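Local coordinates for NOL1/NOP2/sun family protein (Enterococcus faecium, PDB 3M4X), which probably methylates ribosomal RNA at cytosine C5, using S-adenosylmethionine as methyl donor, at residues 103-114 / 126-137; 88-99 / 116-126. All coordinates share one frame; numbering follows the deposited sequence.

Contact 1. Residues 103-114 / 126-137; sequences AKPGEKVLDLCA and QMKGKGLLVTNE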
loop_
_atom_site.group_PDB
_atom_site.type_symbol
_atom_site.label_atom_id
_atom_site.label_comp_id
_atom_site.label_asym_id
_atom_site.label_seq_id
_atom_site.Cartn_x
_atom_site.Cartn_y
_atom_site.Cartn_z
ATOM N N ALA A 103 -10.080 6.067 2.323
ATOM C CA ALA A 103 -10.042 5.644 3.713
ATOM C C ALA A 103 -10.016 6.875 4.622
ATOM O O ALA A 103 -9.490 7.921 4.259
ATOM C CB ALA A 103 -8.814 4.798 3.949
ATOM N N LYS A 104 -10.577 6.742 5.815
ATOM C CA LYS A 104 -10.600 7.846 6.757
ATOM C C LYS A 104 -9.791 7.495 7.998
ATOM O O LYS A 104 -9.771 6.341 8.423
ATOM C CB LYS A 104 -12.040 8.177 7.151
ATOM C CG LYS A 104 -12.923 8.642 5.989
ATOM C CD LYS A 104 -14.403 8.607 6.376
ATOM C CE LYS A 104 -14.672 9.373 7.674
ATOM N NZ LYS A 104 -16.070 9.165 8.188
ATOM N N PRO A 105 -9.106 8.495 8.574
ATOM C CA PRO A 105 -8.438 8.322 9.863
ATOM C C PRO A 105 -9.360 7.637 10.856
ATOM O O PRO A 105 -10.498 8.091 11.043
ATOM C CB PRO A 105 -8.186 9.767 10.310
ATOM C CG PRO A 105 -7.977 10.527 8.980
ATOM C CD PRO A 105 -8.980 9.871 8.047
ATOM N N GLY A 106 -8.890 6.553 11.470
ATOM C CA GLY A 106 -9.664 5.885 12.509
ATOM C C GLY A 106 -10.482 4.683 12.046
ATOM O O GLY A 106 -11.024 3.940 12.867
ATOM N N GLU A 107 -10.577 4.482 10.734
ATOM C CA GLU A 107 -11.327 3.349 10.212
ATOM C C GLU A 107 -10.556 2.054 10.397
ATOM O O GLU A 107 -9.330 2.054 10.511
ATOM C CB GLU A 107 -11.637 3.544 8.716
ATOM C CG GLU A 107 -12.744 4.534 8.429
ATOM C CD GLU A 107 -13.150 4.528 6.956
ATOM O OE1 GLU A 107 -12.269 4.366 6.094
ATOM O OE2 GLU A 107 -14.352 4.670 6.670
ATOM N N LYS A 108 -11.276 0.946 10.401
ATOM C CA LYS A 108 -10.649 -0.356 10.216
ATOM C C LYS A 108 -10.703 -0.700 8.727
ATOM O O LYS A 108 -11.782 -0.787 8.133
ATOM C CB LYS A 108 -11.326 -1.418 11.088
ATOM C CG LYS A 108 -11.201 -1.118 12.590
ATOM C CD LYS A 108 -12.103 -2.023 13.432
ATOM C CE LYS A 108 -13.557 -1.597 13.361
ATOM N NZ LYS A 108 -14.442 -2.611 14.025
ATOM N N VAL A 109 -9.528 -0.878 8.124
ATOM C CA VAL A 109 -9.430 -0.973 6.672
ATOM C C VAL A 109 -8.690 -2.234 6.256
ATOM O O VAL A 109 -7.677 -2.578 6.831
ATOM C CB VAL A 109 -8.715 0.281 6.064
ATOM C CG1 VAL A 109 -8.627 0.180 4.544
ATOM C CG2 VAL A 109 -9.411 1.562 6.483
ATOM N N LEU A 110 -9.206 -2.926 5.247
ATOM C CA LEU A 110 -8.554 -4.133 4.754
ATOM C C LEU A 110 -8.144 -3.950 3.297
ATOM O O LEU A 110 -8.941 -3.514 2.483
ATOM C CB LEU A 110 -9.488 -5.350 4.904
ATOM C CG LEU A 110 -9.001 -6.691 4.329
ATOM C CD1 LEU A 110 -7.771 -7.180 5.085
ATOM C CD2 LEU A 110 -10.102 -7.742 4.387
ATOM N N ASP A 111 -6.883 -4.241 3.001
ATOM C CA ASP A 111 -6.390 -4.371 1.634
ATOM C C ASP A 111 -6.179 -5.864 1.407
ATOM O O ASP A 111 -5.190 -6.440 1.870
ATOM C CB ASP A 111 -5.063 -3.628 1.465
ATOM C CG ASP A 111 -4.681 -3.429 -0.001
ATOM O OD1 ASP A 111 -3.670 -2.736 -0.272
ATOM O OD2 ASP A 111 -5.384 -3.961 -0.890
ATOM N N LEU A 112 -7.115 -6.493 0.712
ATOM C CA LEU A 112 -7.184 -7.955 0.685
ATOM C C LEU A 112 -6.156 -8.639 -0.234
ATOM O O LEU A 112 -5.607 -9.680 0.105
ATOM C CB LEU A 112 -8.610 -8.400 0.357
ATOM C CG LEU A 112 -8.960 -9.883 0.452
ATOM C CD1 LEU A 112 -8.730 -10.435 1.854
ATOM C CD2 LEU A 112 -10.396 -10.073 0.050
ATOM N N CYS A 113 -5.888 -8.046 -1.388
ATOM C CA CYS A 113 -4.863 -8.565 -2.292
ATOM C C CYS A 113 -3.809 -7.489 -2.533
ATOM O O CYS A 113 -3.875 -6.762 -3.522
ATOM C CB CYS A 113 -5.518 -8.989 -3.610
ATOM S SG CYS A 113 -7.005 -9.981 -3.366
ATOM N N ALA A 114 -2.821 -7.415 -1.649
ATOM C CA ALA A 114 -2.151 -6.131 -1.391
ATOM C C ALA A 114 -0.796 -5.847 -2.039
ATOM O O ALA A 114 -0.466 -4.691 -2.247
ATOM C CB ALA A 114 -2.067 -5.890 0.091
ATOM N N GLN A 126 -3.817 8.184 3.721
ATOM C CA GLN A 126 -5.133 8.752 3.977
ATOM C C GLN A 126 -5.497 8.683 5.469
ATOM O O GLN A 126 -6.168 9.568 6.005
ATOM C CB GLN A 126 -6.186 8.016 3.153
ATOM C CG GLN A 126 -6.269 8.416 1.669
ATOM C CD GLN A 126 -7.019 7.370 0.829
ATOM O OE1 GLN A 126 -7.336 6.278 1.310
ATOM N NE2 GLN A 126 -7.311 7.708 -0.421
HETATM N N MSE A 127 -5.037 7.629 6.135
HETATM C CA MSE A 127 -5.437 7.354 7.508
HETATM C C MSE A 127 -4.620 8.092 8.558
HETATM O O MSE A 127 -5.015 8.145 9.722
HETATM C CB MSE A 127 -5.399 5.854 7.758
HETATM C CG MSE A 127 -6.277 5.104 6.781
HETATM SE SE MSE A 127 -5.997 3.195 6.912
HETATM C CE MSE A 127 -6.602 3.008 8.760
ATOM N N LYS A 128 -3.493 8.657 8.137
ATOM C CA LYS A 128 -2.675 9.526 8.980
ATOM C C LYS A 128 -2.297 8.857 10.304
ATOM O O LYS A 128 -2.261 9.501 11.349
ATOM C CB LYS A 128 -3.393 10.857 9.216
ATOM C CG LYS A 128 -3.616 11.633 7.937
ATOM C CD LYS A 128 -4.783 12.597 8.054
ATOM C CE LYS A 128 -4.315 14.030 8.205
ATOM N NZ LYS A 128 -5.447 14.987 8.047
ATOM N N GLY A 129 -2.019 7.560 10.239
ATOM C CA GLY A 129 -1.597 6.798 11.401
ATOM C C GLY A 129 -2.706 6.466 12.389
ATOM O O GLY A 129 -2.442 5.882 13.434
ATOM N N LYS A 130 -3.936 6.858 12.077
ATOM C CA LYS A 130 -5.093 6.518 12.920
ATOM C C LYS A 130 -5.909 5.347 12.371
ATOM O O LYS A 130 -6.046 5.168 11.145
ATOM C CB LYS A 130 -5.992 7.739 13.103
ATOM C CG LYS A 130 -5.245 8.938 13.691
ATOM C CD LYS A 130 -6.181 9.905 14.390
ATOM C CE LYS A 130 -5.404 11.082 14.995
ATOM N NZ LYS A 130 -6.301 12.133 15.570
ATOM N N GLY A 131 -6.459 4.560 13.286
ATOM C CA GLY A 131 -7.228 3.395 12.921
ATOM C C GLY A 131 -6.338 2.191 12.728
ATOM O O GLY A 131 -5.239 2.135 13.258
ATOM N N LEU A 132 -6.822 1.221 11.965
ATOM C CA LEU A 132 -6.105 -0.028 11.765
ATOM C C LEU A 132 -6.148 -0.442 10.305
ATOM O O LEU A 132 -7.216 -0.589 9.723
ATOM C CB LEU A 132 -6.717 -1.135 12.615
ATOM C CG LEU A 132 -6.207 -2.552 12.343
ATOM C CD1 LEU A 132 -4.732 -2.707 12.705
ATOM C CD2 LEU A 132 -7.042 -3.589 13.074
ATOM N N LEU A 133 -4.977 -0.652 9.722
ATOM C CA LEU A 133 -4.885 -1.064 8.332
ATOM C C LEU A 133 -4.402 -2.492 8.334
ATOM O O LEU A 133 -3.258 -2.750 8.705
ATOM C CB LEU A 133 -3.855 -0.196 7.589
ATOM C CG LEU A 133 -3.842 -0.045 6.054
ATOM C CD1 LEU A 133 -2.418 -0.037 5.506
ATOM C CD2 LEU A 133 -4.678 -1.058 5.317
ATOM N N VAL A 134 -5.242 -3.435 7.937
ATOM C CA VAL A 134 -4.689 -4.760 7.697
ATOM C C VAL A 134 -4.481 -5.028 6.208
ATOM O O VAL A 134 -5.347 -4.775 5.367
ATOM C CB VAL A 134 -5.330 -5.919 8.548
ATOM C CG1 VAL A 134 -6.459 -5.424 9.441
ATOM C CG2 VAL A 134 -5.709 -7.109 7.702
ATOM N N THR A 135 -3.270 -5.466 5.896
ATOM C CA THR A 135 -2.823 -5.579 4.526
ATOM C C THR A 135 -2.421 -7.013 4.327
ATOM O O THR A 135 -1.467 -7.491 4.930
ATOM C CB THR A 135 -1.592 -4.709 4.267
ATOM O OG1 THR A 135 -1.743 -3.451 4.924
ATOM C CG2 THR A 135 -1.447 -4.468 2.811
ATOM N N ASN A 136 -3.169 -7.706 3.488
ATOM C CA ASN A 136 -2.954 -9.117 3.290
ATOM C C ASN A 136 -2.384 -9.425 1.905
ATOM O O ASN A 136 -2.806 -8.849 0.907
ATOM C CB ASN A 136 -4.274 -9.859 3.493
ATOM C CG ASN A 136 -4.155 -11.340 3.177
ATOM O OD1 ASN A 136 -3.631 -12.118 3.975
ATOM N ND2 ASN A 136 -4.631 -11.733 2.002
ATOM N N GLU A 137 -1.420 -10.335 1.860
ATOM C CA GLU A 137 -0.881 -10.840 0.603
ATOM C C GLU A 137 -0.805 -12.362 0.702
ATOM O O GLU A 137 -0.383 -12.897 1.727
ATOM C CB GLU A 137 0.502 -10.248 0.341
ATOM C CG GLU A 137 1.235 -10.883 -0.815
ATOM C CD GLU A 137 0.450 -10.838 -2.119
ATOM O OE1 GLU A 137 -0.364 -9.904 -2.311
ATOM O OE2 GLU A 137 0.656 -11.743 -2.958
#
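Val-109 and Asp-111 of strand 108-111 bond through both N and O to strand 132-136, which runs parallel at 14° with axes 4.8 Å apart. The hydrogen bonds go from Leu-132 N to Glu-107 O, then Val-109 N to Leu-132 O, Val-134 N to Val-109 O, Asp-111 N to Val-134 O and Asn-136 N to Asp-111 O (2.9 Å). Past the strand end, Ala-114 N reaches Asn-136 O, and the Asn-136 amide gives ND2 to Leu-112 O at 3.0 Å, nearly straight (172°) and in the carbonyl plane; ND2 also serves His-163 O. At the other end Gln-126 OE1 accepts Ala-103 N from above its amide plane (2.9 Å). Gly-131 CA lies 3.5 Å from Glu-107 O in a CA-H...O contact. Among apolar contacts, Met-127, a selenomethionine bent at chi3 (63°), lays SE 3.8 Å from Val-109 CG2 and places CE 3.4 Å from Glu-107 O. On the face away from Val-109, Leu-110 CD1 presses against Val-134 CG2 (3.3 Å, tighter than usual van der Waals contact). Together with helix 118-127 these strands form the beta-alpha-beta unit of a Rossmann-like methyltransferase domain; strand 176-182 flanks 108-111, strand 158-161 flanks 132-136, and Leu-123 of the helix packs on Val-109.

Contact 2. Residues 88-99 / 116-126; sequences YSQEPSAMIVGT and PGGKSTQLAAQ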
loop_
_atom_site.group_PDB
_atom_site.type_symbol
_atom_site.label_atom_id
_atom_site.label_comp_id
_atom_site.label_asym_id
_atom_site.label_seq_id
_atom_site.Cartn_x
_atom_site.Cartn_y
_atom_site.Cartn_z
ATOM N N TYR A 88 6.818 6.645 -3.600
ATOM C CA TYR A 88 6.359 5.306 -3.927
ATOM C C TYR A 88 6.004 5.315 -5.405
ATOM O O TYR A 88 5.148 6.091 -5.836
ATOM C CB TYR A 88 5.122 4.933 -3.100
ATOM C CG TYR A 88 4.900 3.449 -3.025
ATOM C CD1 TYR A 88 5.370 2.719 -1.943
ATOM C CD2 TYR A 88 4.243 2.763 -4.051
ATOM C CE1 TYR A 88 5.189 1.356 -1.873
ATOM C CE2 TYR A 88 4.057 1.394 -3.985
ATOM C CZ TYR A 88 4.538 0.699 -2.894
ATOM O OH TYR A 88 4.370 -0.659 -2.805
ATOM N N SER A 89 6.674 4.485 -6.192
ATOM C CA SER A 89 6.340 4.422 -7.613
ATOM C C SER A 89 5.100 3.561 -7.821
ATOM O O SER A 89 4.971 2.486 -7.244
ATOM C CB SER A 89 7.522 3.944 -8.466
ATOM O OG SER A 89 7.964 2.664 -8.066
ATOM N N GLN A 90 4.180 4.074 -8.629
ATOM C CA GLN A 90 2.885 3.446 -8.859
ATOM C C GLN A 90 2.369 3.934 -10.205
ATOM O O GLN A 90 2.442 5.130 -10.502
ATOM C CB GLN A 90 1.906 3.845 -7.758
ATOM C CG GLN A 90 0.578 3.136 -7.850
ATOM C CD GLN A 90 -0.400 3.568 -6.790
ATOM O OE1 GLN A 90 -0.288 4.660 -6.225
ATOM N NE2 GLN A 90 -1.376 2.716 -6.511
ATOM N N GLU A 91 1.864 3.028 -11.037
ATOM C CA GLU A 91 1.427 3.450 -12.364
ATOM C C GLU A 91 0.168 4.300 -12.230
ATOM O O GLU A 91 -0.663 4.047 -11.368
ATOM C CB GLU A 91 1.234 2.256 -13.295
ATOM C CG GLU A 91 -0.150 1.664 -13.304
ATOM C CD GLU A 91 -1.018 2.218 -14.417
ATOM O OE1 GLU A 91 -0.573 3.118 -15.172
ATOM O OE2 GLU A 91 -2.155 1.736 -14.529
ATOM N N PRO A 92 0.060 5.353 -13.049
ATOM C CA PRO A 92 -0.979 6.384 -12.940
ATOM C C PRO A 92 -2.433 5.929 -12.842
ATOM O O PRO A 92 -3.163 6.490 -12.020
ATOM C CB PRO A 92 -0.740 7.239 -14.184
ATOM C CG PRO A 92 0.746 7.191 -14.318
ATOM C CD PRO A 92 1.146 5.782 -13.950
ATOM N N SER A 93 -2.865 4.955 -13.630
ATOM C CA SER A 93 -4.255 4.532 -13.516
ATOM C C SER A 93 -4.493 3.692 -12.262
ATOM O O SER A 93 -5.586 3.697 -11.699
ATOM C CB SER A 93 -4.752 3.823 -14.787
ATOM O OG SER A 93 -4.377 2.461 -14.827
ATOM N N ALA A 94 -3.469 2.974 -11.827
ATOM C CA ALA A 94 -3.573 2.181 -10.601
ATOM C C ALA A 94 -3.881 3.071 -9.384
ATOM O O ALA A 94 -4.532 2.643 -8.430
ATOM C CB ALA A 94 -2.299 1.374 -10.377
HETATM N N MSE A 95 -3.427 4.320 -9.431
HETATM C CA MSE A 95 -3.664 5.245 -8.321
HETATM C C MSE A 95 -5.146 5.517 -8.107
HETATM O O MSE A 95 -5.548 6.002 -7.045
HETATM C CB MSE A 95 -2.949 6.566 -8.555
HETATM C CG MSE A 95 -1.438 6.465 -8.648
HETATM SE SE MSE A 95 -0.720 8.283 -8.816
HETATM C CE MSE A 95 1.139 7.839 -9.236
ATOM N N ILE A 96 -5.956 5.225 -9.119
ATOM C CA ILE A 96 -7.385 5.520 -9.043
ATOM C C ILE A 96 -8.035 4.700 -7.935
ATOM O O ILE A 96 -8.994 5.131 -7.306
ATOM C CB ILE A 96 -8.107 5.230 -10.380
ATOM C CG1 ILE A 96 -9.495 5.869 -10.387
ATOM C CG2 ILE A 96 -8.230 3.725 -10.621
ATOM C CD1 ILE A 96 -9.476 7.339 -10.145
ATOM N N VAL A 97 -7.492 3.517 -7.694
ATOM C CA VAL A 97 -8.108 2.581 -6.772
ATOM C C VAL A 97 -8.040 3.115 -5.345
ATOM O O VAL A 97 -9.063 3.224 -4.665
ATOM C CB VAL A 97 -7.431 1.206 -6.883
ATOM C CG1 VAL A 97 -7.998 0.253 -5.873
ATOM C CG2 VAL A 97 -7.601 0.671 -8.296
ATOM N N GLY A 98 -6.834 3.481 -4.910
ATOM C CA GLY A 98 -6.638 4.075 -3.601
ATOM C C GLY A 98 -7.401 5.366 -3.434
ATOM O O GLY A 98 -7.921 5.675 -2.363
ATOM N N THR A 99 -7.497 6.132 -4.506
ATOM C CA THR A 99 -8.225 7.389 -4.427
ATOM C C THR A 99 -9.727 7.141 -4.253
ATOM O O THR A 99 -10.372 7.776 -3.421
ATOM C CB THR A 99 -7.932 8.265 -5.642
ATOM O OG1 THR A 99 -6.548 8.630 -5.614
ATOM C CG2 THR A 99 -8.792 9.522 -5.627
ATOM N N PRO A 116 2.113 -5.192 -4.755
ATOM C CA PRO A 116 3.350 -4.829 -4.045
ATOM C C PRO A 116 3.160 -3.843 -2.885
ATOM O O PRO A 116 4.051 -3.730 -2.028
ATOM C CB PRO A 116 4.205 -4.161 -5.134
ATOM C CG PRO A 116 3.426 -4.250 -6.406
ATOM C CD PRO A 116 2.006 -4.500 -6.050
ATOM N N GLY A 117 2.031 -3.137 -2.865
ATOM C CA GLY A 117 1.693 -2.252 -1.760
ATOM C C GLY A 117 1.308 -0.856 -2.231
ATOM O O GLY A 117 1.215 0.070 -1.432
ATOM N N GLY A 118 1.084 -0.707 -3.532
ATOM C CA GLY A 118 0.662 0.563 -4.096
ATOM C C GLY A 118 -0.579 1.125 -3.424
ATOM O O GLY A 118 -0.615 2.288 -3.032
ATOM N N LYS A 119 -1.611 0.305 -3.270
ATOM C CA LYS A 119 -2.846 0.801 -2.665
ATOM C C LYS A 119 -2.803 0.908 -1.136
ATOM O O LYS A 119 -3.357 1.853 -0.574
ATOM C CB LYS A 119 -4.053 -0.017 -3.143
ATOM C CG LYS A 119 -4.226 -0.004 -4.663
ATOM C CD LYS A 119 -3.188 -0.899 -5.337
ATOM C CE LYS A 119 -3.073 -0.660 -6.845
ATOM N NZ LYS A 119 -4.175 -1.301 -7.611
ATOM N N SER A 120 -2.137 -0.030 -0.455
ATOM C CA SER A 120 -2.142 -0.014 1.003
ATOM C C SER A 120 -1.494 1.275 1.404
ATOM O O SER A 120 -1.845 1.907 2.394
ATOM C CB SER A 120 -1.312 -1.158 1.590
ATOM O OG SER A 120 -1.604 -2.377 0.958
ATOM N N THR A 121 -0.526 1.646 0.592
ATOM C CA THR A 121 0.354 2.747 0.884
ATOM C C THR A 121 -0.413 4.063 0.699
ATOM O O THR A 121 -0.259 4.986 1.488
ATOM C CB THR A 121 1.634 2.579 0.019
ATOM O OG1 THR A 121 2.772 2.358 0.869
ATOM C CG2 THR A 121 1.844 3.731 -0.907
ATOM N N GLN A 122 -1.309 4.133 -0.287
ATOM C CA GLN A 122 -2.167 5.319 -0.352
ATOM C C GLN A 122 -3.252 5.342 0.738
ATOM O O GLN A 122 -3.644 6.415 1.214
ATOM C CB GLN A 122 -2.710 5.641 -1.776
ATOM C CG GLN A 122 -3.349 4.523 -2.532
ATOM C CD GLN A 122 -3.401 4.753 -4.066
ATOM O OE1 GLN A 122 -3.348 3.784 -4.837
ATOM N NE2 GLN A 122 -3.534 6.026 -4.504
ATOM N N LEU A 123 -3.705 4.173 1.166
ATOM C CA LEU A 123 -4.684 4.108 2.255
ATOM C C LEU A 123 -4.075 4.627 3.546
ATOM O O LEU A 123 -4.678 5.410 4.281
ATOM C CB LEU A 123 -5.152 2.667 2.466
ATOM C CG LEU A 123 -5.931 2.001 1.323
ATOM C CD1 LEU A 123 -6.119 0.510 1.612
ATOM C CD2 LEU A 123 -7.276 2.685 1.128
ATOM N N ALA A 124 -2.874 4.158 3.832
ATOM C CA ALA A 124 -2.172 4.563 5.026
ATOM C C ALA A 124 -1.925 6.074 5.025
ATOM O O ALA A 124 -2.015 6.719 6.072
ATOM C CB ALA A 124 -0.877 3.809 5.130
ATOM N N ALA A 125 -1.616 6.642 3.862
ATOM C CA ALA A 125 -1.404 8.090 3.776
ATOM C C ALA A 125 -2.701 8.780 4.142
ATOM O O ALA A 125 -2.698 9.818 4.797
ATOM C CB ALA A 125 -0.942 8.514 2.353
ATOM N N GLN A 126 -3.817 8.184 3.721
ATOM C CA GLN A 126 -5.133 8.752 3.977
ATOM C C GLN A 126 -5.497 8.683 5.469
ATOM O O GLN A 126 -6.168 9.568 6.005
ATOM C CB GLN A 126 -6.186 8.016 3.153
ATOM C CG GLN A 126 -6.269 8.416 1.669
ATOM C CD GLN A 126 -7.019 7.370 0.829
ATOM O OE1 GLN A 126 -7.336 6.278 1.310
ATOM N NE2 GLN A 126 -7.311 7.708 -0.421
#
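Gln-122 reaches from helix 118-126 to Gly-98 and Gln-90, joining the Rossmann-like helix to the segment that leads from strand 88-89 into helix 95-99. The two helices cross at -36° with axes 8.7 Å apart. From CB the Gln-122 chain leaves with CG between backbone N and carbonyl carbon (chi1 50°), which directs it across the helix interface. CG then lies 3.5 Å from Gly-98 CA, and CD comes to 3.3 Å from the same atom; the amide lies directly against the Gly-98 backbone. At the tip the amide divides its work. OE1 accepts Gln-90 NE2 at 2.8 Å in a nearly straight bond, the donor standing above the Gln-122 amide plane. NE2 makes only a weak bond to Met-95 O. Gln-90 comes up as an extended chain, and its OE1 takes a bond from Arg-41 NE, which helps fix the rotation of the amide. Beside it, Lys-119 CG lies 4.0 Å from Val-97 CG1; the bend at chi2 leaves CE close to Ala-94 O and Gln-90 NE2, and that at chi4 sets NZ near Val-97 CG2. NZ has a long, weak ion pair with Asp-182. One turn beyond Gln-122, Gln-126 gives NE2 to Gly-98 O at 2.9 Å. Near the helix start, the Tyr-88 ring packs against Gly-118 CA, and Thr-121 CG2 makes a CH-pi contact over one face of that ring, 3.9 Å from the centroid and 19° off the normal.

In the fold
Along the chain the segments alternate: 88-99, 103-114, 116-126, then 126-137, so contact 2 starts first and contact 1 ends last. Their centres lie 12 Å apart, and both use helix 118-127, the connection between strands 108-111 and 132-136. Gln-126 is common to both. Ser-120 links them again: its OG lies so close to Asp-111 OD1 that a hydrogen bond is likely, though its length is doubtful. One face of the helix therefore rests on the parallel sheet, while another meets strand 88-89 and helix 95-101, tying the Rossmann-like core of the presumed methyltransferase domain to the region preceding strand 108-111.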